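Local coordinates for segregation and condensation protein B (Chlorobium tepidum TLS, PDB 1T6S) that takes part in chromosome partitioning during cell division, probably as the ScpB subunit of the bacterial segregation and condensation complex, at the interface of chains A and B. Coordinates in Å, arbitrary orientation; residue numbers count along the deposited sequence, not the author numbering. Chains: chain A/B, conserved hypothetical protein.

Contact 1 and contact 2 are neighbouring patches of one two-fold interface between identical chains, their C-alpha centres about 7 Å apart. A:Leu100 and B:Leu97 belong to both, and helix 87-106 of each chain runs through them. Contact 1 lies around the two-fold axis, where the leucines of both copies meet the phenylalanines near the C-terminus, A:Phe160 and B:Phe160; contact 2 follows the helix pair outward to the helix 154-159 and C-terminus of chain A, and has a twin with the chains exchanged. The largely apolar packing would suit a stable dimer, although the crystal structure alone does not prove that assembly.

Contact 1: the interface of chains A and B. Residues chain A 97, 100-101, 160; chain B 97, 100-101, 160.
A:Leu97 and B:Leu97 reach across the two-fold axis from the middles of helices 87-106, which run antiparallel here, and each lays its side chain on the other helix. The first group of contacts is aliphatic. One methyl, CD1 of A:Leu97, presses onto the helix backbone of the partner, 3.5 Å from N of B:Ala101, and it also sits 3.7 Å from CB of B:Leu100. The small B:Ala101 lets the helices come close at this point: its CB packs 3.8 Å from CB of A:Leu97. The side chains of A:Leu100 and B:Leu97 cross at about a right angle, so that CD1 of B:Leu97 runs against the whole branched end of A:Leu100, from CB to both methyls.

Leucine on phenyl is the second kind. With CG anti to the carbonyl carbon and the chain extended beyond it (chi1 -72°, chi2 -178°), A:Leu97 sends CD1 to the helix backbone and points its other methyl towards the aromatic pair. That methyl, CD2, comes 3.8 Å from CE2 of B:Phe160, approaching from beside the rim and off the ring plane. The two CD2 methyls of A:Leu97 and B:Leu97 also meet each other, closing the seam between the helices.

The third kind is aromatic and joins the loops that follow helices 154-159. A:Phe160 and B:Phe160 do not stack; their ring planes stand nearly perpendicular, and each offers its far edge to the edge of the other. No face is used in this pairing, so the rings butt against each other rather than overlap. The side chains that meet here are all hydrocarbon, which fits a buried dimer centre if this assembly forms in solution. At the aromatic junction, CZ of A:Phe160 lies 3.5 Å from CZ of B:Phe160, each in the plane of the opposing ring.

Contact 2: the interface of chains A and B. Residues chain A 100, 104, 156-157, 162; chain B 90, 93, 97.
The long helix 87-106, first helix of the C-terminal winged-helix domain, supplies every chain B residue here, and B:Ser93 on it meets a pocket built from A:Phe156, A:Leu157, A:Leu162 and A:Ala104. B:Ser93 enters with its hydroxyl foremost. OG is anti to the carbonyl carbon (chi1 -70°), a setting that turns it towards the C-terminal residue of chain A, where it lies 3.3 Å from CG of A:Leu162 and the same distance from CD1. Carbon therefore surrounds much of this hydroxyl on the chain A side, with A:Leu157 CD2 more distant.

The aromatic wall is A:Phe156. Its ring hangs from a CG anti to the backbone N (chi1 160°), which carries it away from helix 154-159 towards chain B. B:Ser93 CB stands at the ring edge and in its plane, 4.0 Å from CE2, while OG is 3.5 Å from that same carbon. B:Leu97 CD1 comes within 4.1 Å of the neighbouring CZ of A:Phe156, from off the ring plane and beyond the rim; the two side chains arrive from opposite directions. On the other flank, CB of A:Ala104 packs 4.0 Å from CB of B:Ser93, a small group against a small group.

A:Leu100, which also packs on B:Leu97, backs this wall from within its own chain: CD1 of A:Leu100 is 4.1 Å from CE1 of A:Phe156. Cutting this leucine back to alanine would probably open a gap beside the ring and B:Leu97 CD1, leaving the phenyl less held on that side and B:Leu97 without the branched end, though still against CB and the backbone.

Within chain A the pocket is assembled from the C-terminal half of helix 87-106, the short helix 154-159 and the C-terminus, so the chain end lies beside B:Ser93 at the flank of the antiparallel helix pair.

Contact 1: the interface of chains A and B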
# COMPACT_ATOMS: atom_id res chain seq x y z
N LEU A 97 8.31 -1.24 1.56
CA LEU A 97 7.64 -2.43 1.07
C LEU A 97 8.22 -3.74 1.62
O LEU A 97 7.48 -4.64 2.01
CB LEU A 97 7.65 -2.46 -0.46
CG LEU A 97 6.71 -1.41 -1.09
CD1 LEU A 97 6.75 -1.55 -2.60
CD2 LEU A 97 5.28 -1.62 -0.60
N LEU A 100 7.39 -4.07 5.30
CA LEU A 100 5.96 -4.38 5.35
C LEU A 100 5.73 -5.85 5.03
O LEU A 100 4.90 -6.52 5.65
CB LEU A 100 5.18 -3.56 4.32
CG LEU A 100 3.91 -2.90 4.84
CD1 LEU A 100 3.09 -2.36 3.67
CD2 LEU A 100 3.10 -3.86 5.67
N ALA A 101 6.45 -6.34 4.03
CA ALA A 101 6.36 -7.72 3.59
C ALA A 101 6.81 -8.67 4.70
O ALA A 101 6.19 -9.70 4.92
CB ALA A 101 7.24 -7.93 2.34
N PHE A 160 -5.22 -2.70 0.51
CA PHE A 160 -4.75 -3.64 -0.52
C PHE A 160 -5.77 -4.65 -1.00
O PHE A 160 -5.43 -5.59 -1.72
CB PHE A 160 -3.51 -4.39 -0.04
CG PHE A 160 -2.25 -3.62 -0.21
CD1 PHE A 160 -2.00 -2.51 0.57
CD2 PHE A 160 -1.31 -4.00 -1.16
CE1 PHE A 160 -0.83 -1.77 0.41
CE2 PHE A 160 -0.13 -3.28 -1.34
CZ PHE A 160 0.11 -2.16 -0.55
N LEU B 97 3.36 -7.60 -1.96
CA LEU B 97 4.36 -6.64 -1.48
C LEU B 97 5.75 -6.85 -2.10
O LEU B 97 6.41 -5.87 -2.48
CB LEU B 97 4.45 -6.69 0.05
CG LEU B 97 3.22 -6.08 0.74
CD1 LEU B 97 3.43 -6.13 2.25
CD2 LEU B 97 3.01 -4.64 0.30
N LEU B 100 5.68 -5.82 -5.73
CA LEU B 100 5.59 -4.36 -5.74
C LEU B 100 6.96 -3.75 -5.46
O LEU B 100 7.35 -2.75 -6.07
CB LEU B 100 4.64 -3.86 -4.65
CG LEU B 100 3.63 -2.81 -5.10
CD1 LEU B 100 2.94 -2.20 -3.88
CD2 LEU B 100 4.31 -1.74 -5.93
N ALA B 101 7.67 -4.36 -4.52
CA ALA B 101 8.99 -3.91 -4.12
C ALA B 101 9.98 -4.06 -5.28
O ALA B 101 10.79 -3.17 -5.51
CB ALA B 101 9.47 -4.74 -2.91
N PHE B 160 1.18 5.78 -0.38
CA PHE B 160 2.25 5.55 0.60
C PHE B 160 2.97 6.79 1.08
O PHE B 160 4.00 6.69 1.76
CB PHE B 160 3.28 4.58 0.04
CG PHE B 160 2.89 3.15 0.18
CD1 PHE B 160 1.85 2.64 -0.59
CD2 PHE B 160 3.54 2.32 1.08
CE1 PHE B 160 1.47 1.31 -0.46
CE2 PHE B 160 3.17 0.98 1.22
CZ PHE B 160 2.13 0.47 0.45

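Contact 2: the interface of chains A and B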
# COMPACT_ATOMS: atom_id res chain seq x y z
N LEU A 100 7.39 -4.07 5.30
CA LEU A 100 5.96 -4.38 5.35
C LEU A 100 5.73 -5.85 5.03
O LEU A 100 4.90 -6.52 5.65
CB LEU A 100 5.18 -3.56 4.32
CG LEU A 100 3.91 -2.90 4.84
CD1 LEU A 100 3.09 -2.36 3.67
CD2 LEU A 100 3.10 -3.86 5.67
N ALA A 104 4.12 -8.71 7.36
CA ALA A 104 2.98 -9.47 6.87
C ALA A 104 3.22 -10.95 7.03
O ALA A 104 2.32 -11.69 7.42
CB ALA A 104 2.69 -9.14 5.38
N PHE A 156 -4.33 -1.69 6.47
CA PHE A 156 -3.48 -2.22 5.40
C PHE A 156 -4.29 -3.20 4.55
O PHE A 156 -4.30 -3.12 3.32
CB PHE A 156 -2.27 -2.99 5.96
CG PHE A 156 -1.64 -3.93 4.96
CD1 PHE A 156 -0.94 -3.44 3.86
CD2 PHE A 156 -1.78 -5.31 5.10
CE1 PHE A 156 -0.39 -4.32 2.91
CE2 PHE A 156 -1.24 -6.19 4.17
CZ PHE A 156 -0.54 -5.70 3.07
N LEU A 157 -4.97 -4.14 5.20
CA LEU A 157 -5.75 -5.12 4.48
C LEU A 157 -6.82 -4.50 3.59
O LEU A 157 -6.97 -4.91 2.44
CB LEU A 157 -6.36 -6.13 5.46
CG LEU A 157 -5.36 -6.97 6.25
CD1 LEU A 157 -6.08 -7.85 7.26
CD2 LEU A 157 -4.54 -7.85 5.28
N LEU A 162 -7.21 -7.11 0.47
CA LEU A 162 -6.94 -8.50 0.85
C LEU A 162 -8.23 -9.28 1.11
O LEU A 162 -9.27 -8.64 1.41
CB LEU A 162 -6.08 -8.55 2.11
CG LEU A 162 -4.57 -8.80 1.95
CD1 LEU A 162 -4.34 -10.25 1.50
CD2 LEU A 162 -3.98 -7.80 0.97
OXT LEU A 162 -8.18 -10.54 1.02
N ARG B 90 -1.56 -14.16 4.57
CA ARG B 90 -0.17 -13.72 4.65
C ARG B 90 0.55 -13.95 3.31
O ARG B 90 1.34 -13.11 2.89
CB ARG B 90 0.55 -14.46 5.79
CG ARG B 90 0.25 -13.89 7.18
CD ARG B 90 0.38 -14.96 8.24
NE ARG B 90 1.68 -15.60 8.20
CZ ARG B 90 1.91 -16.87 8.53
NH1 ARG B 90 0.90 -17.65 8.91
NH2 ARG B 90 3.15 -17.36 8.47
N SER B 93 -0.65 -11.27 0.83
CA SER B 93 -0.01 -10.02 1.23
C SER B 93 1.49 -9.96 0.90
O SER B 93 1.97 -8.99 0.31
CB SER B 93 -0.20 -9.77 2.73
OG SER B 93 -1.55 -9.47 3.04
N LEU B 97 3.36 -7.60 -1.96
CA LEU B 97 4.36 -6.64 -1.48
C LEU B 97 5.75 -6.85 -2.10
O LEU B 97 6.41 -5.87 -2.48
CB LEU B 97 4.45 -6.69 0.05
CG LEU B 97 3.22 -6.08 0.74
CD1 LEU B 97 3.43 -6.13 2.25
CD2 LEU B 97 3.01 -4.64 0.30